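Local atomic coordinates of D-aminopeptidase (Burkholderia sp. LK4, PDB entry 5TZB), a protein that probably removes N-terminal residues, beta-amino acids among them, from short peptides and amides as a beta-aminopeptidase of the Ntn-hydrolase class. Residues G188-G196 against V238-F246; T42-T53 against R168-A179. One frame throughout, in Å; residues are numbered along the deposited sequence.

Contact 1 of 2, residues G188-G196 against V238-F246; sequences GMICHEFKG and VLRHVPSPF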
loop_
_atom_site.group_PDB
_atom_site.type_symbol
_atom_site.label_atom_id
_atom_site.label_comp_id
_atom_site.label_asym_id
_atom_site.label_seq_id
_atom_site.Cartn_x
_atom_site.Cartn_y
_atom_site.Cartn_z
ATOM N N GLY C 188 -28.258 -15.048 4.825
ATOM C CA GLY C 188 -29.146 -13.918 4.624
ATOM C C GLY C 188 -28.703 -12.911 3.581
ATOM O O GLY C 188 -29.185 -11.776 3.570
ATOM N N MET C 189 -27.821 -13.328 2.675
ATOM C CA MET C 189 -27.221 -12.403 1.722
ATOM C C MET C 189 -28.006 -12.237 0.415
ATOM O O MET C 189 -28.803 -13.090 0.014
ATOM C CB MET C 189 -25.786 -12.844 1.419
ATOM C CG MET C 189 -24.908 -12.898 2.670
ATOM S SD MET C 189 -24.963 -11.337 3.587
ATOM C CE MET C 189 -24.199 -11.824 5.137
ATOM N N ILE C 190 -27.761 -11.107 -0.230
ATOM C CA ILE C 190 -28.476 -10.677 -1.422
ATOM C C ILE C 190 -27.472 -10.212 -2.473
ATOM O O ILE C 190 -26.589 -9.411 -2.177
ATOM C CB ILE C 190 -29.454 -9.542 -1.078
ATOM C CG1 ILE C 190 -30.530 -10.052 -0.112
ATOM C CG2 ILE C 190 -30.054 -8.935 -2.334
ATOM C CD1 ILE C 190 -31.439 -8.958 0.448
ATOM N N CYS C 191 -27.592 -10.727 -3.691
ATOM C CA CYS C 191 -26.635 -10.420 -4.752
ATOM C C CYS C 191 -27.354 -10.034 -6.044
ATOM O O CYS C 191 -28.259 -10.734 -6.501
ATOM C CB CYS C 191 -25.700 -11.607 -4.985
ATOM S SG CYS C 191 -24.436 -11.340 -6.252
ATOM N N HIS C 192 -26.964 -8.898 -6.612
ATOM C CA HIS C 192 -27.641 -8.342 -7.780
ATOM C C HIS C 192 -29.165 -8.307 -7.606
ATOM O O HIS C 192 -29.928 -8.558 -8.544
ATOM C CB HIS C 192 -27.242 -9.111 -9.045
ATOM C CG HIS C 192 -25.850 -8.794 -9.507
ATOM N ND1 HIS C 192 -25.525 -7.593 -10.104
ATOM C CD2 HIS C 192 -24.702 -9.513 -9.460
ATOM C CE1 HIS C 192 -24.236 -7.589 -10.407
ATOM N NE2 HIS C 192 -23.716 -8.745 -10.033
ATOM N N GLU C 193 -29.584 -8.011 -6.374
ATOM C CA GLU C 193 -30.989 -7.883 -6.013
ATOM C C GLU C 193 -31.751 -9.188 -6.254
ATOM O O GLU C 193 -32.967 -9.185 -6.448
ATOM C CB GLU C 193 -31.618 -6.710 -6.770
ATOM C CG GLU C 193 -30.848 -5.423 -6.538
ATOM C CD GLU C 193 -31.438 -4.226 -7.257
ATOM O OE1 GLU C 193 -30.705 -3.568 -8.038
ATOM O OE2 GLU C 193 -32.618 -3.929 -7.016
ATOM N N PHE C 194 -31.005 -10.290 -6.279
ATOM C CA PHE C 194 -31.550 -11.636 -6.145
ATOM C C PHE C 194 -30.977 -12.246 -4.878
ATOM O O PHE C 194 -30.121 -11.635 -4.233
ATOM C CB PHE C 194 -31.180 -12.521 -7.327
ATOM C CG PHE C 194 -31.827 -12.132 -8.610
ATOM C CD1 PHE C 194 -33.188 -12.331 -8.810
ATOM C CD2 PHE C 194 -31.065 -11.604 -9.646
ATOM C CE1 PHE C 194 -33.791 -11.982 -10.017
ATOM C CE2 PHE C 194 -31.655 -11.259 -10.856
ATOM C CZ PHE C 194 -33.022 -11.447 -11.042
ATOM N N LYS C 195 -31.371 -13.475 -4.554
ATOM C CA LYS C 195 -30.772 -14.164 -3.405
ATOM C C LYS C 195 -29.292 -14.424 -3.630
ATOM O O LYS C 195 -28.889 -14.935 -4.680
ATOM C CB LYS C 195 -31.484 -15.492 -3.124
ATOM C CG LYS C 195 -30.952 -16.214 -1.881
ATOM C CD LYS C 195 -31.260 -15.429 -0.610
ATOM C CE LYS C 195 -30.632 -16.070 0.631
ATOM N NZ LYS C 195 -29.159 -15.844 0.713
ATOM N N GLY C 196 -28.473 -14.084 -2.635
ATOM C CA GLY C 196 -27.042 -14.278 -2.744
ATOM C C GLY C 196 -26.509 -15.319 -1.779
ATOM O O GLY C 196 -27.245 -16.214 -1.353
ATOM N N VAL C 238 -32.176 -7.552 -19.090
ATOM C CA VAL C 238 -33.493 -8.107 -19.409
ATOM C C VAL C 238 -34.124 -8.783 -18.183
ATOM O O VAL C 238 -35.043 -9.599 -18.317
ATOM C CB VAL C 238 -33.428 -9.131 -20.579
ATOM C CG1 VAL C 238 -32.929 -8.457 -21.847
ATOM C CG2 VAL C 238 -32.539 -10.301 -20.220
ATOM N N LEU C 239 -33.632 -8.437 -16.993
ATOM C CA LEU C 239 -34.178 -8.991 -15.756
ATOM C C LEU C 239 -34.617 -7.895 -14.786
ATOM O O LEU C 239 -34.831 -8.155 -13.601
ATOM C CB LEU C 239 -33.147 -9.906 -15.081
ATOM C CG LEU C 239 -32.836 -11.263 -15.720
ATOM C CD1 LEU C 239 -31.732 -11.956 -14.952
ATOM C CD2 LEU C 239 -34.076 -12.157 -15.781
ATOM N N ARG C 240 -34.734 -6.666 -15.277
ATOM C CA ARG C 240 -35.154 -5.566 -14.418
ATOM C C ARG C 240 -36.577 -5.698 -13.883
ATOM O O ARG C 240 -36.885 -5.147 -12.831
ATOM C CB ARG C 240 -34.996 -4.217 -15.123
ATOM C CG ARG C 240 -33.560 -3.870 -15.486
ATOM C CD ARG C 240 -33.497 -2.474 -16.071
ATOM N NE ARG C 240 -33.193 -2.493 -17.495
ATOM C CZ ARG C 240 -32.174 -1.842 -18.046
ATOM N NH1 ARG C 240 -31.376 -1.089 -17.297
ATOM N NH2 ARG C 240 -31.971 -1.924 -19.356
ATOM N N HIS C 241 -37.434 -6.428 -14.589
ATOM C CA HIS C 241 -38.855 -6.504 -14.225
ATOM C C HIS C 241 -39.107 -7.298 -12.935
ATOM O O HIS C 241 -40.115 -7.094 -12.259
ATOM C CB HIS C 241 -39.650 -7.137 -15.376
ATOM C CG HIS C 241 -39.183 -8.512 -15.732
ATOM N ND1 HIS C 241 -38.044 -8.740 -16.478
ATOM C CD2 HIS C 241 -39.690 -9.732 -15.435
ATOM C CE1 HIS C 241 -37.867 -10.043 -16.621
ATOM N NE2 HIS C 241 -38.852 -10.667 -15.998
ATOM N N VAL C 242 -38.205 -8.213 -12.612
ATOM C CA VAL C 242 -38.365 -9.059 -11.433
ATOM C C VAL C 242 -38.302 -8.204 -10.159
ATOM O O VAL C 242 -37.473 -7.293 -10.060
ATOM C CB VAL C 242 -37.291 -10.183 -11.396
ATOM C CG1 VAL C 242 -37.477 -11.067 -10.182
ATOM C CG2 VAL C 242 -37.386 -11.038 -12.647
ATOM N N PRO C 243 -39.227 -8.445 -9.215
ATOM C CA PRO C 243 -39.263 -7.731 -7.928
ATOM C C PRO C 243 -37.916 -7.717 -7.191
ATOM O O PRO C 243 -37.144 -8.682 -7.263
ATOM C CB PRO C 243 -40.313 -8.505 -7.132
ATOM C CG PRO C 243 -41.273 -9.015 -8.203
ATOM C CD PRO C 243 -40.413 -9.307 -9.409
ATOM N N SER C 244 -37.648 -6.622 -6.483
ATOM C CA SER C 244 -36.395 -6.459 -5.750
ATOM C C SER C 244 -36.661 -6.139 -4.284
ATOM O O SER C 244 -37.589 -5.394 -3.964
ATOM C CB SER C 244 -35.548 -5.343 -6.365
ATOM O OG SER C 244 -34.433 -5.024 -5.535
ATOM N N PRO C 245 -35.822 -6.681 -3.384
ATOM C CA PRO C 245 -36.010 -6.370 -1.963
ATOM C C PRO C 245 -35.658 -4.921 -1.628
ATOM O O PRO C 245 -36.021 -4.450 -0.560
ATOM C CB PRO C 245 -35.060 -7.346 -1.258
ATOM C CG PRO C 245 -34.037 -7.695 -2.274
ATOM C CD PRO C 245 -34.723 -7.638 -3.610
ATOM N N PHE C 246 -35.013 -4.215 -2.548
ATOM C CA PHE C 246 -34.588 -2.843 -2.297
ATOM C C PHE C 246 -35.612 -1.866 -2.854
ATOM O O PHE C 246 -36.509 -2.270 -3.597
ATOM C CB PHE C 246 -33.218 -2.583 -2.926
ATOM C CG PHE C 246 -32.140 -3.495 -2.422
ATOM C CD1 PHE C 246 -32.114 -3.896 -1.100
ATOM C CD2 PHE C 246 -31.163 -3.963 -3.276
ATOM C CE1 PHE C 246 -31.121 -4.737 -0.633
ATOM C CE2 PHE C 246 -30.168 -4.808 -2.820
ATOM C CZ PHE C 246 -30.147 -5.197 -1.495
HETATM O O HOH W 1 -35.444 -10.473 -5.610
#

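Contact 2 of 2, residues T42-T53 against R168-A179; sequences TDVPGVRVGHCT and RALAAAQTGPVA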
loop_
_atom_site.group_PDB
_atom_site.type_symbol
_atom_site.label_atom_id
_atom_site.label_comp_id
_atom_site.label_asym_id
_atom_site.label_seq_id
_atom_site.Cartn_x
_atom_site.Cartn_y
_atom_site.Cartn_z
ATOM N N THR C 42 -12.419 -26.935 -2.439
ATOM C CA THR C 42 -11.965 -28.205 -1.877
ATOM C C THR C 42 -11.203 -29.080 -2.887
ATOM O O THR C 42 -10.640 -30.112 -2.521
ATOM C CB THR C 42 -13.156 -28.982 -1.295
ATOM O OG1 THR C 42 -14.211 -29.055 -2.259
ATOM C CG2 THR C 42 -13.676 -28.259 -0.063
ATOM N N ASP C 43 -11.161 -28.654 -4.146
ATOM C CA ASP C 43 -10.319 -29.312 -5.144
ATOM C C ASP C 43 -8.832 -29.063 -4.858
ATOM O O ASP C 43 -7.974 -29.824 -5.297
ATOM C CB ASP C 43 -10.672 -28.829 -6.547
ATOM C CG ASP C 43 -11.945 -29.469 -7.080
ATOM O OD1 ASP C 43 -12.205 -30.652 -6.766
ATOM O OD2 ASP C 43 -12.703 -28.785 -7.796
ATOM N N VAL C 44 -8.528 -28.009 -4.097
ATOM C CA VAL C 44 -7.185 -27.825 -3.562
ATOM C C VAL C 44 -7.041 -28.822 -2.420
ATOM O O VAL C 44 -7.705 -28.689 -1.395
ATOM C CB VAL C 44 -6.945 -26.376 -3.070
ATOM C CG1 VAL C 44 -5.538 -26.203 -2.470
ATOM C CG2 VAL C 44 -7.166 -25.383 -4.212
ATOM N N PRO C 45 -6.171 -29.832 -2.592
ATOM C CA PRO C 45 -6.118 -30.943 -1.631
ATOM C C PRO C 45 -5.891 -30.484 -0.188
ATOM O O PRO C 45 -5.024 -29.646 0.069
ATOM C CB PRO C 45 -4.934 -31.783 -2.133
ATOM C CG PRO C 45 -4.838 -31.464 -3.594
ATOM C CD PRO C 45 -5.187 -29.996 -3.677
ATOM N N GLY C 46 -6.675 -31.025 0.742
ATOM C CA GLY C 46 -6.496 -30.708 2.147
ATOM C C GLY C 46 -7.420 -29.605 2.627
ATOM O O GLY C 46 -7.708 -29.502 3.828
ATOM N N VAL C 47 -7.867 -28.765 1.697
ATOM C CA VAL C 47 -8.750 -27.659 2.041
ATOM C C VAL C 47 -10.147 -28.179 2.403
ATOM O O VAL C 47 -10.747 -28.995 1.687
ATOM C CB VAL C 47 -8.810 -26.627 0.882
ATOM C CG1 VAL C 47 -9.814 -25.519 1.170
ATOM C CG2 VAL C 47 -7.428 -26.043 0.635
ATOM N N ARG C 48 -10.669 -27.689 3.520
ATOM C CA ARG C 48 -11.935 -28.170 4.060
ATOM C C ARG C 48 -12.898 -26.996 4.288
ATOM O O ARG C 48 -12.457 -25.890 4.636
ATOM C CB ARG C 48 -11.699 -28.931 5.383
ATOM C CG ARG C 48 -10.848 -30.218 5.279
ATOM C CD ARG C 48 -10.446 -30.759 6.660
ATOM N NE ARG C 48 -9.375 -29.993 7.302
ATOM C CZ ARG C 48 -9.309 -29.746 8.607
ATOM N NH1 ARG C 48 -10.282 -30.156 9.404
ATOM N NH2 ARG C 48 -8.294 -29.054 9.113
ATOM N N VAL C 49 -14.195 -27.230 4.098
ATOM C CA VAL C 49 -15.200 -26.182 4.291
ATOM C C VAL C 49 -16.362 -26.675 5.142
ATOM O O VAL C 49 -16.847 -27.798 4.954
ATOM C CB VAL C 49 -15.763 -25.657 2.937
ATOM C CG1 VAL C 49 -16.812 -24.563 3.171
ATOM C CG2 VAL C 49 -14.671 -25.111 2.075
ATOM N N GLY C 50 -16.815 -25.844 6.082
ATOM C CA GLY C 50 -17.972 -26.186 6.902
ATOM C C GLY C 50 -18.910 -25.002 7.084
ATOM O O GLY C 50 -18.463 -23.871 7.194
ATOM N N HIS C 51 -20.213 -25.262 7.095
ATOM C CA HIS C 51 -21.211 -24.218 7.302
ATOM C C HIS C 51 -21.935 -24.450 8.630
ATOM O O HIS C 51 -22.064 -25.589 9.085
ATOM C CB HIS C 51 -22.268 -24.183 6.184
ATOM C CG HIS C 51 -21.736 -23.874 4.816
ATOM N ND1 HIS C 51 -20.985 -22.750 4.536
ATOM C CD2 HIS C 51 -21.931 -24.497 3.629
ATOM C CE1 HIS C 51 -20.693 -22.726 3.248
ATOM N NE2 HIS C 51 -21.262 -23.771 2.673
ATOM N N CYS C 52 -22.383 -23.368 9.256
ATOM C CA CYS C 52 -23.426 -23.443 10.279
ATOM C C CYS C 52 -24.496 -22.433 9.902
ATOM O O CYS C 52 -24.224 -21.240 9.804
ATOM C CB CYS C 52 -22.895 -23.176 11.685
ATOM S SG CYS C 52 -24.209 -23.165 12.936
ATOM N N THR C 53 -25.701 -22.927 9.645
ATOM C CA THR C 53 -26.790 -22.113 9.116
ATOM C C THR C 53 -27.855 -21.833 10.175
ATOM O O THR C 53 -28.349 -22.759 10.820
ATOM C CB THR C 53 -27.433 -22.802 7.895
ATOM O OG1 THR C 53 -26.417 -23.024 6.910
ATOM C CG2 THR C 53 -28.558 -21.942 7.292
ATOM N N ARG C 168 -19.775 -25.744 15.517
ATOM C CA ARG C 168 -20.543 -26.547 14.566
ATOM C C ARG C 168 -19.971 -26.457 13.145
ATOM O O ARG C 168 -19.903 -27.468 12.437
ATOM C CB ARG C 168 -22.021 -26.123 14.612
ATOM C CG ARG C 168 -22.744 -26.670 15.857
ATOM C CD ARG C 168 -24.188 -26.195 16.025
ATOM N NE ARG C 168 -25.000 -26.184 14.816
ATOM C CZ ARG C 168 -26.130 -25.483 14.716
ATOM N NH1 ARG C 168 -26.535 -24.753 15.747
ATOM N NH2 ARG C 168 -26.847 -25.485 13.593
ATOM N N ALA C 169 -19.595 -25.256 12.709
ATOM C CA ALA C 169 -18.983 -25.100 11.385
ATOM C C ALA C 169 -17.634 -25.822 11.325
ATOM O O ALA C 169 -17.323 -26.509 10.351
ATOM C CB ALA C 169 -18.812 -23.619 11.035
ATOM N N LEU C 170 -16.833 -25.653 12.373
ATOM C CA LEU C 170 -15.539 -26.309 12.457
ATOM C C LEU C 170 -15.685 -27.831 12.418
ATOM O O LEU C 170 -14.926 -28.523 11.735
ATOM C CB LEU C 170 -14.812 -25.880 13.728
ATOM C CG LEU C 170 -14.281 -24.448 13.693
ATOM C CD1 LEU C 170 -13.754 -24.023 15.063
ATOM C CD2 LEU C 170 -13.198 -24.315 12.626
ATOM N N ALA C 171 -16.659 -28.352 13.148
ATOM C CA ALA C 171 -16.863 -29.806 13.199
ATOM C C ALA C 171 -17.354 -30.353 11.860
ATOM O O ALA C 171 -17.059 -31.490 11.506
ATOM C CB ALA C 171 -17.848 -30.162 14.309
ATOM N N ALA C 172 -18.084 -29.524 11.117
ATOM C CA ALA C 172 -18.643 -29.905 9.822
ATOM C C ALA C 172 -17.670 -29.694 8.663
ATOM O O ALA C 172 -17.956 -30.091 7.532
ATOM C CB ALA C 172 -19.925 -29.133 9.560
ATOM N N ALA C 173 -16.546 -29.040 8.939
ATOM C CA ALA C 173 -15.575 -28.723 7.892
ATOM C C ALA C 173 -14.981 -29.995 7.287
ATOM O O ALA C 173 -14.384 -30.804 7.993
ATOM C CB ALA C 173 -14.473 -27.837 8.441
ATOM N N GLN C 174 -15.122 -30.154 5.974
ATOM C CA GLN C 174 -14.667 -31.372 5.329
ATOM C C GLN C 174 -14.345 -31.124 3.856
ATOM O O GLN C 174 -14.726 -30.095 3.280
ATOM C CB GLN C 174 -15.732 -32.476 5.499
ATOM C CG GLN C 174 -17.032 -32.245 4.762
ATOM C CD GLN C 174 -18.110 -33.255 5.139
ATOM O OE1 GLN C 174 -17.947 -34.037 6.072
ATOM N NE2 GLN C 174 -19.179 -33.296 4.358
ATOM N N THR C 175 -13.630 -32.064 3.245
ATOM C CA THR C 175 -13.341 -31.981 1.821
ATOM C C THR C 175 -14.599 -32.341 1.028
ATOM O O THR C 175 -15.655 -32.595 1.611
ATOM C CB THR C 175 -12.179 -32.915 1.425
ATOM O OG1 THR C 175 -11.831 -32.696 0.051
ATOM C CG2 THR C 175 -12.560 -34.392 1.648
ATOM N N GLY C 176 -14.493 -32.359 -0.296
ATOM C CA GLY C 176 -15.611 -32.742 -1.148
ATOM C C GLY C 176 -16.552 -31.599 -1.500
ATOM O O GLY C 176 -16.194 -30.432 -1.349
ATOM N N PRO C 177 -17.762 -31.930 -1.983
ATOM C CA PRO C 177 -18.758 -30.935 -2.411
ATOM C C PRO C 177 -19.089 -29.920 -1.318
ATOM O O PRO C 177 -19.178 -30.280 -0.140
ATOM C CB PRO C 177 -19.987 -31.788 -2.748
ATOM C CG PRO C 177 -19.424 -33.137 -3.090
ATOM C CD PRO C 177 -18.244 -33.314 -2.177
ATOM N N VAL C 178 -19.275 -28.665 -1.716
ATOM C CA VAL C 178 -19.563 -27.583 -0.789
ATOM C C VAL C 178 -20.951 -27.003 -1.074
ATOM O O VAL C 178 -21.231 -26.615 -2.201
ATOM C CB VAL C 178 -18.518 -26.447 -0.910
ATOM C CG1 VAL C 178 -18.844 -25.321 0.064
ATOM C CG2 VAL C 178 -17.111 -26.968 -0.692
ATOM N N ALA C 179 -21.808 -26.926 -0.062
ATOM C CA ALA C 179 -23.142 -26.369 -0.246
ATOM C C ALA C 179 -23.079 -24.880 -0.582
ATOM O O ALA C 179 -22.249 -24.142 -0.045
ATOM C CB ALA C 179 -24.002 -26.604 1.003
HETATM O O HOH W 2 -9.973 -30.907 0.039
HETATM O O HOH W 3 -23.090 -27.332 11.332
#

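Contact 1 of 2, residues G188-G196 against V238-F246
Glu193 and Ser244 bring the two backbones closest, their CA atoms 5.6 Å apart. Glu193 sits in the type I' turn from Cys191 to Phe194 that closes a short antiparallel hairpin, while 238-246 runs past as an irregular loop without backbone hydrogen bonds to it. One water links the two segments instead, donating to Glu193 O (2.9 Å) and to Pro243 O. Extended beyond CG, Glu193 meets Ser244 OG, which donates to the anti lone pair of Glu193 OE2 over 2.6 Å. The same hydroxyl accepts from Phe246 N (3.1 Å) in an ST turn, so one oxygen serves both. Glu193 CG also lies 3.6 Å from Phe246 CD2, with carboxylate and ring planes 37° apart. Further along that ring, Phe246 CZ meets Ile190 CG2 at 3.8 Å, and Pro245 CG packs beside Ile190 CD1, the side chains running in opposite senses. Phe194 leaves its backbone away from the loop, yet its ring reaches Val242 CG1 through CE1 (3.8 Å) and Leu239 CD1 through CZ. Arg225 bonds to Glu193 O, Pro243 O and Val242 O and makes a cation-pi contact with Phe194, joining a beta-hairpin with a two-residue turn to the loop before strand 260-266.

Contact 2 of 2, residues T42-T53 against R168-A179
Cys52 SG sits over the centre of one face of the Arg168 guanidinium, 3.5 Å from Arg168 CZ. The sulfur is anti to the backbone nitrogen of Cys52 (chi1 176°), while the arginine chain bends at chi3 to lay its flat end against it. His51 reaches Ala179 with its ring edge: His51 NE2 donates to Ala179 O at 2.9 Å, the oxygen 21° out of the ring plane, and Thr68 holds ND1 of the same ring. Val178 touches three residues, crossing Val49 at about a right angle where their CG1 atoms meet at 3.8 Å, and reaching His51 NE2 with CG1 and Thr42 CG2 with CG2. The hydroxyl of Thr42 donates to Gly176 O over 2.6 Å, approaching from above the carbonyl plane. Between the backbones, Val49 and Gln174 form a single antiparallel hydrogen-bonded bridge, Val49 N donating to Gln174 O (3.0 Å) and Gln174 N to Val49 O (3.1 Å). Gly50 CA lies 3.5 Å from Ala169 O near the helix end, a CA-H...O contact. Strand 48-56 is an outermost strand of its sheet within the chain; the end of helix 163-172 crosses it (short axes of 48-53 and 168-172 5.9 Å apart, at 144°) and the following loop pairs with it, with Ala169 on Val69 of strand 63-71, Leu170 against helix 119-129, and Val178 against Thr200 of strand 197-204.

How the contacts relate
Both contacts are partly buried, but contact 2 lies nearer the middle of the chain, its centre about 12 Å from the chain centre against about 20 Å for contact 1. They share no element, and their centres lie about 28 Å apart. Contact 2 is the larger, burying 733 Å² against 391 Å², and combines a backbone bridge with side-chain bonds from Thr42 and His51 to carbonyl oxygens of the loop that follows helix 163-172. Contact 1 has no direct backbone bond: it relies on a carboxylate-hydroxyl pair, one water and an outside arginine. It packs the rings of Phe194 and Phe246 on aliphatic groups, whereas the apolar packing of contact 2 comes from valines, alanines and a cysteine.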